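Local structure of DNA helicase RecQ (Deinococcus radiodurans, 4Q48) at residues A[15-20]-A[57-62]; A[41-47]-A[201-207]; A[66-72]-A[116-122]; A[148-154]-A[186-191]; A[246-250]-A[265-270]. The protein probably couples ATP hydrolysis to the 3'-5' unwinding of duplex DNA, its catalytic core combining two helicase domains with zinc-binding and RQC domains. All coordinates share one frame; numbering follows the deposited sequence.

Contact 1: A[15-20]-A[57-62]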
# COMPACT_ATOMS: atom_id res chain seq x y z
N LEU A 15 27.13 13.95 3.42
CA LEU A 15 25.96 14.79 3.22
C LEU A 15 24.81 14.30 4.10
O LEU A 15 24.03 15.11 4.61
CB LEU A 15 25.54 14.82 1.75
CG LEU A 15 26.35 15.75 0.83
CD1 LEU A 15 25.99 15.50 -0.63
CD2 LEU A 15 26.15 17.20 1.16
N LEU A 16 24.73 12.99 4.26
CA LEU A 16 23.69 12.37 5.08
C LEU A 16 23.59 13.05 6.44
O LEU A 16 22.50 13.46 6.85
CB LEU A 16 23.95 10.87 5.24
CG LEU A 16 22.85 10.06 5.92
CD1 LEU A 16 21.56 10.19 5.13
CD2 LEU A 16 23.24 8.58 6.01
N GLN A 17 24.70 13.19 7.16
CA GLN A 17 24.57 13.76 8.49
C GLN A 17 24.97 15.25 8.57
O GLN A 17 24.64 15.91 9.56
CB GLN A 17 25.33 12.95 9.53
CG GLN A 17 24.74 13.21 10.92
CD GLN A 17 25.05 12.16 11.96
OE1 GLN A 17 25.97 11.35 11.80
NE2 GLN A 17 24.27 12.15 13.03
N THR A 18 25.61 15.80 7.55
CA THR A 18 25.80 17.25 7.54
C THR A 18 24.49 17.97 7.17
O THR A 18 24.40 19.20 7.24
CB THR A 18 26.93 17.72 6.57
OG1 THR A 18 27.31 19.06 6.88
CG2 THR A 18 26.46 17.69 5.13
N ILE A 19 23.48 17.19 6.78
CA ILE A 19 22.19 17.75 6.38
C ILE A 19 21.00 17.13 7.10
O ILE A 19 20.19 17.84 7.68
CB ILE A 19 22.00 17.64 4.84
CG1 ILE A 19 23.00 18.56 4.14
CG2 ILE A 19 20.60 18.03 4.43
CD1 ILE A 19 23.13 18.32 2.67
N TRP A 20 20.90 15.80 7.09
CA TRP A 20 19.72 15.13 7.65
C TRP A 20 19.85 14.89 9.16
O TRP A 20 18.88 15.02 9.91
CB TRP A 20 19.49 13.78 6.95
CG TRP A 20 18.49 13.79 5.83
CD1 TRP A 20 17.17 13.45 5.89
CD2 TRP A 20 18.75 14.17 4.48
NE1 TRP A 20 16.60 13.57 4.65
CE2 TRP A 20 17.55 14.02 3.77
CE3 TRP A 20 19.89 14.62 3.80
CZ2 TRP A 20 17.44 14.30 2.41
CZ3 TRP A 20 19.79 14.90 2.45
CH2 TRP A 20 18.57 14.74 1.76
N GLN A 57 16.39 12.99 -2.94
CA GLN A 57 16.98 14.26 -2.52
C GLN A 57 18.49 14.14 -2.37
O GLN A 57 19.24 15.01 -2.80
CB GLN A 57 16.37 14.69 -1.19
CG GLN A 57 14.95 15.17 -1.30
CD GLN A 57 14.32 15.40 0.05
OE1 GLN A 57 14.70 14.78 1.04
NE2 GLN A 57 13.37 16.31 0.11
N LEU A 58 18.93 13.05 -1.78
CA LEU A 58 20.35 12.83 -1.55
C LEU A 58 21.07 12.55 -2.88
O LEU A 58 22.08 13.18 -3.18
CB LEU A 58 20.56 11.70 -0.53
CG LEU A 58 21.96 11.38 -0.03
CD1 LEU A 58 22.77 12.63 0.17
CD2 LEU A 58 21.84 10.62 1.28
N PRO A 59 20.54 11.61 -3.70
CA PRO A 59 21.14 11.49 -5.03
C PRO A 59 21.14 12.82 -5.81
O PRO A 59 22.11 13.08 -6.52
CB PRO A 59 20.25 10.45 -5.72
CG PRO A 59 19.69 9.64 -4.60
CD PRO A 59 19.49 10.60 -3.48
N SER A 60 20.09 13.63 -5.70
CA SER A 60 20.10 14.92 -6.38
C SER A 60 21.27 15.80 -5.90
O SER A 60 21.86 16.57 -6.68
CB SER A 60 18.77 15.65 -6.22
OG SER A 60 17.68 14.89 -6.76
N LEU A 61 21.66 15.65 -4.65
CA LEU A 61 22.81 16.41 -4.15
C LEU A 61 24.12 15.79 -4.62
O LEU A 61 25.14 16.48 -4.76
CB LEU A 61 22.80 16.49 -2.63
CG LEU A 61 21.67 17.32 -2.02
CD1 LEU A 61 21.88 17.45 -0.52
CD2 LEU A 61 21.50 18.67 -2.71
N LEU A 62 24.12 14.48 -4.83
CA LEU A 62 25.35 13.80 -5.20
C LEU A 62 25.71 13.98 -6.68
O LEU A 62 26.88 14.11 -7.02
CB LEU A 62 25.26 12.32 -4.83
CG LEU A 62 25.34 12.19 -3.31
CD1 LEU A 62 24.80 10.85 -2.80
CD2 LEU A 62 26.77 12.40 -2.85
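L16 and L58 mark the closest backbone approach of two helical segments, their CA atoms 7.4 Å apart, while the short axes cross at 115° and come no nearer than 11.2 Å. Large side chains bridge that wide separation. L15 has CG beside its backbone N (chi1 -79°), which sends CD1 across to L61 CB and L62 CD2, 3.9 Å from each; its CB meanwhile rests on L58 CD1. L16 and L58 meet at about a right angle through L16 CD1 and L58 CD2. I19 and L61 reach toward each other, CD1 to CD1, and extend the apolar patch to the edge of the indole, where L61 CD1 lies near the ring plane. W20 presents the edge of its six-membered ring to Q57: CB of Q57 lies in the ring plane, 3.7 Å from W20 CH2, and OE1 sits near that plane beside CZ2. The amide is turned 57° from the indole. Across the segments the evidence is therefore for van der Waals packing, with no polar link. Beyond them, Q57 NE2 bonds to Y119 OH, and P59 and S60 face strand 139-145. Helix 10-20 thus covers a side of helix 50-62 in the first helicase domain, F25 packing against L16 and L58.

Contact 2: A[41-47]-A[201-207]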
# COMPACT_ATOMS: atom_id res chain seq x y z
N ASN A 41 18.45 3.22 -12.59
CA ASN A 41 17.02 3.41 -12.39
C ASN A 41 16.61 2.61 -11.18
O ASN A 41 17.34 1.72 -10.75
CB ASN A 41 16.20 2.97 -13.60
CG ASN A 41 16.40 3.86 -14.81
OD1 ASN A 41 16.96 4.96 -14.70
ND2 ASN A 41 15.93 3.40 -15.96
N ALA A 42 15.44 2.92 -10.62
CA ALA A 42 15.02 2.25 -9.39
C ALA A 42 13.51 2.30 -9.17
O ALA A 42 12.83 3.24 -9.60
CB ALA A 42 15.75 2.84 -8.21
N LEU A 43 13.00 1.26 -8.52
CA LEU A 43 11.63 1.23 -8.03
C LEU A 43 11.69 1.12 -6.52
O LEU A 43 12.20 0.14 -5.99
CB LEU A 43 10.84 0.08 -8.61
CG LEU A 43 9.40 0.05 -8.13
CD1 LEU A 43 8.77 1.41 -8.29
CD2 LEU A 43 8.59 -1.00 -8.89
N VAL A 44 11.21 2.15 -5.85
CA VAL A 44 11.30 2.23 -4.40
C VAL A 44 9.92 2.22 -3.73
O VAL A 44 9.05 3.04 -4.04
CB VAL A 44 12.10 3.47 -3.96
CG1 VAL A 44 12.07 3.63 -2.45
CG2 VAL A 44 13.54 3.35 -4.45
N LEU A 45 9.70 1.26 -2.84
CA LEU A 45 8.42 1.12 -2.18
C LEU A 45 8.67 1.25 -0.68
O LEU A 45 9.41 0.45 -0.08
CB LEU A 45 7.77 -0.21 -2.56
CG LEU A 45 7.84 -0.45 -4.08
CD1 LEU A 45 8.82 -1.57 -4.39
CD2 LEU A 45 6.50 -0.74 -4.73
N MET A 46 8.17 2.34 -0.11
CA MET A 46 8.40 2.63 1.30
C MET A 46 7.18 3.23 1.98
O MET A 46 6.36 3.88 1.35
CB MET A 46 9.58 3.58 1.46
CG MET A 46 10.93 2.91 1.27
SD MET A 46 12.33 3.81 1.97
CE MET A 46 11.56 4.68 3.33
N PRO A 47 7.07 3.03 3.30
CA PRO A 47 6.09 3.85 4.02
C PRO A 47 6.43 5.34 3.84
O PRO A 47 7.60 5.70 3.57
CB PRO A 47 6.24 3.40 5.48
CG PRO A 47 7.49 2.56 5.55
CD PRO A 47 7.86 2.14 4.16
N PRO A 201 16.07 -2.36 -10.76
CA PRO A 201 15.92 -3.00 -9.45
C PRO A 201 14.68 -2.44 -8.73
O PRO A 201 14.32 -1.28 -8.95
CB PRO A 201 17.20 -2.62 -8.69
CG PRO A 201 18.10 -2.03 -9.69
CD PRO A 201 17.28 -1.54 -10.85
N GLN A 202 14.01 -3.28 -7.95
CA GLN A 202 12.85 -2.83 -7.18
C GLN A 202 13.23 -3.03 -5.73
O GLN A 202 13.70 -4.10 -5.34
CB GLN A 202 11.57 -3.57 -7.56
CG GLN A 202 11.20 -4.76 -6.69
CD GLN A 202 9.70 -4.91 -6.53
OE1 GLN A 202 8.91 -4.37 -7.33
NE2 GLN A 202 9.28 -5.63 -5.50
N PHE A 203 13.08 -1.96 -4.96
CA PHE A 203 13.48 -1.93 -3.55
C PHE A 203 12.31 -1.84 -2.58
O PHE A 203 11.43 -0.97 -2.71
CB PHE A 203 14.44 -0.77 -3.30
CG PHE A 203 15.70 -0.84 -4.10
CD1 PHE A 203 15.75 -0.31 -5.38
CD2 PHE A 203 16.84 -1.41 -3.57
CE1 PHE A 203 16.91 -0.36 -6.12
CE2 PHE A 203 18.01 -1.46 -4.30
CZ PHE A 203 18.04 -0.93 -5.58
N VAL A 204 12.27 -2.75 -1.62
CA VAL A 204 11.18 -2.74 -0.67
C VAL A 204 11.77 -2.53 0.72
O VAL A 204 12.43 -3.42 1.26
CB VAL A 204 10.38 -4.06 -0.73
CG1 VAL A 204 9.25 -4.04 0.26
CG2 VAL A 204 9.80 -4.28 -2.14
N SER A 205 11.58 -1.34 1.29
CA SER A 205 12.01 -1.12 2.66
C SER A 205 10.88 -1.63 3.55
O SER A 205 9.73 -1.67 3.11
CB SER A 205 12.33 0.35 2.92
OG SER A 205 12.21 0.69 4.30
N SER A 206 11.18 -1.95 4.80
CA SER A 206 10.14 -2.59 5.59
C SER A 206 8.97 -1.67 5.92
O SER A 206 9.15 -0.50 6.26
CB SER A 206 10.73 -3.13 6.88
OG SER A 206 9.77 -3.92 7.53
N PHE A 207 7.78 -2.23 5.77
CA PHE A 207 6.52 -1.60 6.18
C PHE A 207 6.17 -2.01 7.61
O PHE A 207 5.27 -1.46 8.25
CB PHE A 207 5.41 -2.00 5.23
CG PHE A 207 5.49 -1.33 3.90
CD1 PHE A 207 6.38 -1.80 2.93
CD2 PHE A 207 4.67 -0.23 3.60
CE1 PHE A 207 6.46 -1.18 1.68
CE2 PHE A 207 4.76 0.39 2.34
CZ PHE A 207 5.65 -0.09 1.39
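L45 and V204 form the apolar centre on one face of a parallel strand pair, L45 CD1 lying 3.7 Å from V204 CG2. On the other face the F203 ring comes obliquely to A42 CB, 4.0 Å from CE1, and V44 CG2 lies near F203 CB. The backbones hold this register: L43 N donates to P201 O at 2.9 Å in the carbonyl plane, L45 N to F203 O at 2.8 Å and S205 N to L45 O at 3.1 Å. Past the strands, P47 sits on the F207 ring, its CD 4.0 Å from the centroid and 9° off the normal, a CH-pi contact. F207 has CG beside its backbone N (chi1 -74°), which swings the ring back under the proline. M46 CG and SD lie along S205 CB. Toward the edge, Q202 runs alongside L43 with OE1 3.7 Å from L43 CD2. The polar margin finds its partners elsewhere: N41 OD1 bonds to R176 N, and S206 OG to E392. Strand 202-204 is one of the sheet's two edge strands; its neighbour 42-45 leads to the P-loop and the first turn of helix 50-62, where G49, G51, K52 and S53 bind ADP. This strand, P-loop, helix order is characteristic of P-loop NTPases, here the RecA-like first helicase domain.

Contact 3: A[66-72]-A[116-122]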
# COMPACT_ATOMS: atom_id res chain seq x y z
N THR A 66 20.27 19.47 -11.23
CA THR A 66 19.04 19.54 -10.48
C THR A 66 18.21 18.25 -10.53
O THR A 66 17.98 17.70 -11.62
CB THR A 66 18.19 20.67 -11.01
OG1 THR A 66 18.99 21.85 -11.09
CG2 THR A 66 16.93 20.88 -10.17
N GLY A 67 17.75 17.77 -9.37
CA GLY A 67 16.76 16.71 -9.33
C GLY A 67 15.39 17.21 -9.72
O GLY A 67 14.91 18.20 -9.20
N ILE A 68 14.73 16.51 -10.63
CA ILE A 68 13.41 16.93 -11.08
C ILE A 68 12.40 15.99 -10.44
O ILE A 68 12.32 14.83 -10.82
CB ILE A 68 13.30 16.87 -12.62
CG1 ILE A 68 14.40 17.69 -13.28
CG2 ILE A 68 11.96 17.37 -13.08
CD1 ILE A 68 14.42 19.13 -12.83
N VAL A 69 11.65 16.49 -9.47
CA VAL A 69 10.73 15.64 -8.70
C VAL A 69 9.31 15.84 -9.20
O VAL A 69 8.77 16.94 -9.17
CB VAL A 69 10.79 15.93 -7.17
CG1 VAL A 69 10.01 14.92 -6.39
CG2 VAL A 69 12.22 15.95 -6.69
N VAL A 70 8.70 14.77 -9.70
CA VAL A 70 7.33 14.85 -10.14
C VAL A 70 6.37 14.47 -9.02
O VAL A 70 6.50 13.40 -8.42
CB VAL A 70 7.11 13.94 -11.33
CG1 VAL A 70 5.86 14.37 -12.07
CG2 VAL A 70 8.31 14.00 -12.23
N SER A 71 5.41 15.35 -8.74
CA SER A 71 4.40 15.10 -7.70
C SER A 71 3.12 15.91 -7.94
O SER A 71 3.16 17.09 -8.34
CB SER A 71 4.96 15.40 -6.30
OG SER A 71 3.91 15.52 -5.35
N PRO A 72 1.97 15.28 -7.68
CA PRO A 72 0.66 15.94 -7.75
C PRO A 72 0.36 16.83 -6.55
O PRO A 72 -0.46 17.75 -6.68
CB PRO A 72 -0.31 14.76 -7.82
CG PRO A 72 0.47 13.54 -7.39
CD PRO A 72 1.87 13.91 -7.14
N ASP A 116 18.87 22.65 -6.47
CA ASP A 116 19.25 21.28 -6.23
C ASP A 116 18.06 20.39 -6.53
O ASP A 116 18.19 19.25 -6.97
CB ASP A 116 19.70 21.11 -4.79
CG ASP A 116 20.96 21.85 -4.51
OD1 ASP A 116 22.00 21.46 -5.09
OD2 ASP A 116 20.90 22.80 -3.70
N LEU A 117 16.88 20.93 -6.25
CA LEU A 117 15.64 20.23 -6.46
C LEU A 117 14.64 21.13 -7.12
O LEU A 117 14.57 22.32 -6.82
CB LEU A 117 15.06 19.70 -5.15
CG LEU A 117 15.94 18.68 -4.44
CD1 LEU A 117 15.48 18.56 -3.01
CD2 LEU A 117 15.88 17.37 -5.17
N LEU A 118 13.90 20.58 -8.06
CA LEU A 118 12.78 21.27 -8.64
C LEU A 118 11.53 20.41 -8.51
O LEU A 118 11.44 19.31 -9.08
CB LEU A 118 13.03 21.62 -10.09
CG LEU A 118 11.81 22.34 -10.65
CD1 LEU A 118 11.67 23.70 -10.02
CD2 LEU A 118 11.89 22.46 -12.15
N TYR A 119 10.58 20.89 -7.73
CA TYR A 119 9.29 20.22 -7.60
C TYR A 119 8.34 20.74 -8.68
O TYR A 119 8.12 21.95 -8.80
CB TYR A 119 8.74 20.43 -6.17
CG TYR A 119 9.46 19.59 -5.13
CD1 TYR A 119 10.58 20.06 -4.45
CD2 TYR A 119 9.04 18.31 -4.86
CE1 TYR A 119 11.23 19.28 -3.50
CE2 TYR A 119 9.67 17.53 -3.93
CZ TYR A 119 10.75 18.00 -3.25
OH TYR A 119 11.35 17.16 -2.33
N VAL A 120 7.78 19.83 -9.46
CA VAL A 120 6.98 20.26 -10.59
C VAL A 120 5.74 19.39 -10.76
O VAL A 120 5.81 18.17 -10.80
CB VAL A 120 7.84 20.23 -11.90
CG1 VAL A 120 8.62 18.92 -12.00
CG2 VAL A 120 7.00 20.47 -13.15
N ALA A 121 4.59 20.05 -10.83
CA ALA A 121 3.35 19.36 -11.09
C ALA A 121 3.45 18.71 -12.46
O ALA A 121 4.07 19.25 -13.36
CB ALA A 121 2.19 20.33 -11.02
N PRO A 122 2.81 17.55 -12.62
CA PRO A 122 2.77 16.81 -13.89
C PRO A 122 2.24 17.68 -15.02
O PRO A 122 2.68 17.58 -16.17
CB PRO A 122 1.79 15.67 -13.60
CG PRO A 122 1.85 15.50 -12.13
CD PRO A 122 2.08 16.84 -11.55
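V69 and Y119 pair side by side in the parallel sheet of the RecA-like first helicase domain, where strands 66-70 and 117-120 are neighbours inclined at 20°. Around them the packing is dense. V69 CG1 is 3.6 Å from Y119 CE2, and V69 CG2 stands over the ring face, displaced toward its rim. On the other face I68 meets two residues of the partner strand: its CD1 lies 4.0 Å from L118 CB, and its CG2 is 3.8 Å from V120 CG1. That valine methyl sits between its own backbone N and carbonyl carbon (chi1 47°), and so leans over the strand toward I68. Four backbone bonds run through this part, from G67 N to D116 O at one end to V120 N to V69 O, 3.1 Å, at the other. The ends are looser. D116 is partly exposed, and its carboxylate forms a salt bridge with R90. At the far end the pairing lapses: S71 N is 3.5 Å from V120 O without a hydrogen bond, and V70 CG1 touches P122 CG at 4.2 Å. S71 O is met there by P122 CD and by CA of A121, the N-cap residue of a helix, the latter at 3.6 Å in a CA-H...O contact with an angle of 169° at the hydrogen.

Contact 4: A[148-154]-A[186-191]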
# COMPACT_ATOMS: atom_id res chain seq x y z
N HIS A 148 2.28 5.28 -8.18
CA HIS A 148 1.10 4.45 -8.31
C HIS A 148 0.02 5.09 -9.17
O HIS A 148 -0.77 4.39 -9.80
CB HIS A 148 0.53 4.13 -6.93
CG HIS A 148 0.25 5.35 -6.09
ND1 HIS A 148 1.04 5.71 -5.02
CD2 HIS A 148 -0.73 6.27 -6.17
CE1 HIS A 148 0.55 6.81 -4.47
NE2 HIS A 148 -0.52 7.17 -5.15
N CYS A 149 0.03 6.42 -9.26
CA CYS A 149 -1.05 7.13 -9.95
C CYS A 149 -1.18 6.80 -11.43
O CYS A 149 -2.21 7.11 -12.03
CB CYS A 149 -0.87 8.64 -9.80
SG CYS A 149 -1.33 9.30 -8.21
N VAL A 150 -0.15 6.22 -12.02
CA VAL A 150 -0.20 5.80 -13.41
C VAL A 150 -1.22 4.67 -13.60
O VAL A 150 -1.85 4.55 -14.65
CB VAL A 150 1.19 5.36 -13.93
CG1 VAL A 150 2.18 6.49 -13.80
CG2 VAL A 150 1.70 4.12 -13.20
N SER A 151 -1.40 3.86 -12.55
CA SER A 151 -2.23 2.66 -12.58
C SER A 151 -3.72 2.93 -12.42
O SER A 151 -4.12 3.80 -11.64
CB SER A 151 -1.79 1.70 -11.47
OG SER A 151 -2.48 0.47 -11.57
N GLN A 152 -4.54 2.18 -13.17
CA GLN A 152 -5.99 2.16 -12.96
C GLN A 152 -6.24 1.59 -11.57
O GLN A 152 -7.27 1.87 -10.95
CB GLN A 152 -6.71 1.31 -14.01
CG GLN A 152 -6.45 -0.20 -13.84
CD GLN A 152 -6.45 -1.01 -15.13
OE1 GLN A 152 -5.70 -0.72 -16.07
NE2 GLN A 152 -7.28 -2.06 -15.16
N TRP A 153 -5.30 0.77 -11.09
CA TRP A 153 -5.48 0.01 -9.86
C TRP A 153 -5.17 0.71 -8.54
O TRP A 153 -6.08 1.02 -7.76
CB TRP A 153 -4.64 -1.27 -9.93
CG TRP A 153 -5.04 -2.18 -11.06
CD1 TRP A 153 -4.47 -2.27 -12.30
CD2 TRP A 153 -6.13 -3.12 -11.05
NE1 TRP A 153 -5.13 -3.21 -13.06
CE2 TRP A 153 -6.15 -3.74 -12.32
CE3 TRP A 153 -7.09 -3.49 -10.10
CZ2 TRP A 153 -7.09 -4.71 -12.65
CZ3 TRP A 153 -8.01 -4.45 -10.43
CH2 TRP A 153 -8.00 -5.05 -11.70
N GLY A 154 -3.90 1.01 -8.32
CA GLY A 154 -3.41 1.20 -6.97
C GLY A 154 -3.87 2.29 -6.03
O GLY A 154 -3.62 2.17 -4.82
N ARG A 186 -0.66 -5.77 -8.67
CA ARG A 186 -1.05 -5.22 -9.97
C ARG A 186 -0.60 -3.80 -10.26
O ARG A 186 -0.49 -3.39 -11.42
CB ARG A 186 -2.56 -5.35 -10.15
CG ARG A 186 -2.94 -6.74 -10.64
CD ARG A 186 -4.44 -6.97 -10.64
NE ARG A 186 -4.98 -6.67 -9.32
CZ ARG A 186 -6.23 -6.91 -8.96
NH1 ARG A 186 -7.08 -7.46 -9.81
NH2 ARG A 186 -6.62 -6.60 -7.73
N THR A 187 -0.40 -3.02 -9.20
CA THR A 187 0.07 -1.65 -9.34
C THR A 187 1.59 -1.58 -9.50
O THR A 187 2.09 -0.82 -10.33
CB THR A 187 -0.36 -0.81 -8.14
OG1 THR A 187 -1.75 -1.05 -7.87
CG2 THR A 187 -0.13 0.67 -8.43
N ARG A 188 2.31 -2.40 -8.73
CA ARG A 188 3.76 -2.52 -8.87
C ARG A 188 4.12 -2.89 -10.31
O ARG A 188 5.13 -2.45 -10.85
CB ARG A 188 4.30 -3.59 -7.92
CG ARG A 188 4.14 -3.27 -6.45
CD ARG A 188 5.12 -4.09 -5.63
NE ARG A 188 4.75 -5.51 -5.68
CZ ARG A 188 3.85 -6.07 -4.87
NH1 ARG A 188 3.25 -5.34 -3.95
NH2 ARG A 188 3.55 -7.36 -4.97
N ALA A 189 3.28 -3.72 -10.91
CA ALA A 189 3.51 -4.20 -12.26
C ALA A 189 3.29 -3.10 -13.31
O ALA A 189 4.03 -3.01 -14.29
CB ALA A 189 2.61 -5.40 -12.54
N ASP A 190 2.31 -2.23 -13.04
CA ASP A 190 1.91 -1.16 -13.96
C ASP A 190 2.82 0.05 -13.95
O ASP A 190 3.00 0.71 -14.98
CB ASP A 190 0.51 -0.68 -13.56
CG ASP A 190 -0.58 -1.31 -14.37
OD1 ASP A 190 -0.31 -2.35 -15.02
OD2 ASP A 190 -1.72 -0.78 -14.30
N ILE A 191 3.44 0.32 -12.81
CA ILE A 191 4.47 1.35 -12.72
C ILE A 191 5.66 0.96 -13.58
O ILE A 191 6.18 1.78 -14.34
CB ILE A 191 4.92 1.57 -11.27
CG1 ILE A 191 3.76 2.10 -10.44
CG2 ILE A 191 6.10 2.52 -11.22
CD1 ILE A 191 4.04 2.17 -8.94
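W153, in the loop following the DEAH-box residue H148, takes the guanidinium of R186 flat on its indole, an element matching the aromatic-rich loop of RecQ helicases. The group centres are 3.8 Å apart and the planes 23° from parallel, which supports a cation-pi stack. R186 CD lies over the middle of the six-membered ring, 4.0 Å from its centroid, and the bend at chi3 (-53°) folds the guanidinium back across the ring. Q152 CG stands over the opposite face, displaced toward the rim. The indole edge turns to D190, with CD1 3.7 Å from OD2. That carboxylate oxygen also accepts from S151 OG at 3.1 Å, approached on its anti side and 32° out of the plane. The same serine oxygen accepts from W153 N at 2.9 Å, an ST turn, so one hydroxyl ties the loop to itself and to helix 185-194. Deeper in, the V150 and I191 side chains cross at about a right angle, CG2 of V150 4.0 Å from CG1 of I191. Further out, R186 NH1 forms a salt bridge with D486 of the RQC region, and W153 also meets helix 359-376. In related RecQ enzymes the aromatic-rich loop links DNA binding to ATP hydrolysis; its tryptophan here is lodged between helix and neighbouring domain.

Contact 5: A[246-250]-A[265-270]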
# COMPACT_ATOMS: atom_id res chain seq x y z
N ARG A 246 -20.11 9.88 9.62
CA ARG A 246 -20.04 11.05 10.48
C ARG A 246 -21.00 10.93 11.70
O ARG A 246 -20.76 11.51 12.76
CB ARG A 246 -20.34 12.29 9.64
CG ARG A 246 -20.89 13.47 10.39
CD ARG A 246 -20.91 14.72 9.52
NE ARG A 246 -21.49 15.86 10.24
CZ ARG A 246 -21.66 17.06 9.71
NH1 ARG A 246 -21.30 17.29 8.45
NH2 ARG A 246 -22.20 18.04 10.44
N LYS A 247 -22.07 10.15 11.55
CA LYS A 247 -23.05 9.99 12.63
C LYS A 247 -22.58 9.00 13.70
O LYS A 247 -22.89 9.16 14.88
CB LYS A 247 -24.41 9.56 12.05
CG LYS A 247 -25.17 8.53 12.89
CD LYS A 247 -26.60 8.33 12.40
CE LYS A 247 -27.24 7.08 12.99
NZ LYS A 247 -28.07 7.36 14.20
N SER A 248 -21.83 7.98 13.27
CA SER A 248 -21.26 7.01 14.21
C SER A 248 -20.15 7.66 15.05
O SER A 248 -19.98 7.33 16.22
CB SER A 248 -20.73 5.79 13.46
OG SER A 248 -21.73 5.25 12.61
N VAL A 249 -19.41 8.59 14.44
CA VAL A 249 -18.40 9.37 15.16
C VAL A 249 -19.03 10.20 16.29
O VAL A 249 -18.65 10.06 17.45
CB VAL A 249 -17.60 10.30 14.20
CG1 VAL A 249 -16.97 11.45 14.95
CG2 VAL A 249 -16.53 9.50 13.45
N GLU A 250 -20.00 11.05 15.94
CA GLU A 250 -20.75 11.83 16.92
C GLU A 250 -21.26 10.99 18.09
O GLU A 250 -20.92 11.24 19.26
CB GLU A 250 -21.93 12.51 16.22
CG GLU A 250 -21.56 13.66 15.29
CD GLU A 250 -22.77 14.19 14.50
OE1 GLU A 250 -23.82 14.52 15.13
OE2 GLU A 250 -22.66 14.28 13.25
N ALA A 265 -15.15 14.21 18.94
CA ALA A 265 -15.48 13.91 17.56
C ALA A 265 -14.57 14.70 16.63
O ALA A 265 -14.15 15.81 16.96
CB ALA A 265 -16.95 14.21 17.28
N TYR A 266 -14.26 14.12 15.47
CA TYR A 266 -13.36 14.71 14.48
C TYR A 266 -13.78 14.18 13.11
O TYR A 266 -13.50 13.02 12.76
CB TYR A 266 -11.91 14.35 14.78
CG TYR A 266 -10.82 15.01 13.96
CD1 TYR A 266 -10.47 16.34 14.16
CD2 TYR A 266 -10.07 14.27 13.04
CE1 TYR A 266 -9.44 16.92 13.43
CE2 TYR A 266 -9.05 14.84 12.32
CZ TYR A 266 -8.73 16.17 12.51
OH TYR A 266 -7.71 16.75 11.78
N HIS A 267 -14.48 15.02 12.34
CA HIS A 267 -15.00 14.62 11.03
C HIS A 267 -15.02 15.78 10.04
O HIS A 267 -14.87 16.95 10.43
CB HIS A 267 -16.40 13.99 11.21
CG HIS A 267 -17.38 14.89 11.90
ND1 HIS A 267 -17.94 15.99 11.29
CD2 HIS A 267 -17.80 14.91 13.18
CE1 HIS A 267 -18.73 16.61 12.15
NE2 HIS A 267 -18.65 15.98 13.31
N ALA A 268 -15.24 15.46 8.77
CA ALA A 268 -15.16 16.44 7.68
C ALA A 268 -16.14 17.58 7.92
O ALA A 268 -16.02 18.67 7.35
CB ALA A 268 -15.44 15.75 6.34
N GLY A 269 -17.12 17.31 8.78
CA GLY A 269 -18.23 18.21 9.02
C GLY A 269 -18.00 19.54 9.71
O GLY A 269 -17.42 20.45 9.12
N LEU A 270 -18.37 19.59 10.98
CA LEU A 270 -18.59 20.85 11.69
C LEU A 270 -17.26 21.65 11.82
O LEU A 270 -16.16 21.11 11.61
CB LEU A 270 -19.27 20.53 13.06
CG LEU A 270 -20.13 21.40 14.02
CD1 LEU A 270 -20.50 20.61 15.25
CD2 LEU A 270 -19.59 22.70 14.47
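R246 and H267 meet through complementary torsions: the arginine stays extended from CG to NE, with CG roughly opposite its backbone N (chi1 155°), while the histidine holds CG between its backbone N and carbonyl carbon (chi1 56°). The first carries the guanidinium along the loop, and the second raises the imidazole against it. The aliphatic part does the facing, since R246 CG lies 4.1 Å from the H267 ring centroid and 14° off its normal, a CH-pi contact placed toward the ring's rim. Farther along, R246 NE is 3.4 Å from H267 CE1, and guanidinium and imidazole planes are nearly parallel. The same guanidinium face rests on G269 CA, 3.3 Å from NH1, and extends toward the backbone N of L270. E250 meets the arginine in the plane, at its edge, where OE2 and R246 NE form a salt bridge at 3.6 Å within the helix. This carboxylate, 4.4 Å from H267 NE2, could favour a positive imidazole, though the charge of the histidine is not seen. Below this polar layer V249 makes the apolar base: its CG1 is 3.6 Å from A265 CB and 4.0 Å from H267 CD2, at the ring's edge. V249 also packs on C243 and T293. The contact therefore lies at the surface of the second helicase domain, joining the start of helix 246-258 to outermost strand 263-266, while Y266 packs on helix 272-284 and strand 289-292.

Contacts 3 and 4 are the most buried, contacts 1 and 2 intermediate, and contact 5 lies on the surface. Contacts 2 and 3 belong to the same parallel sheet, yet their centres are 19 Å apart: one includes an outermost strand, the other two interior ones. Both rest on backbone bonds, whereas contact 1 is a helix pair held by apolar side chains. Contact 4 touches contact 2 where R188 and I191 of helix 185-194 cover L43 and L45; contact 1 likewise meets contact 3 through S60 and G67. Arginine over an aromatic ring recurs in contacts 4 and 5, stacked in a buried site and laid along a histidine at the rim of the second domain.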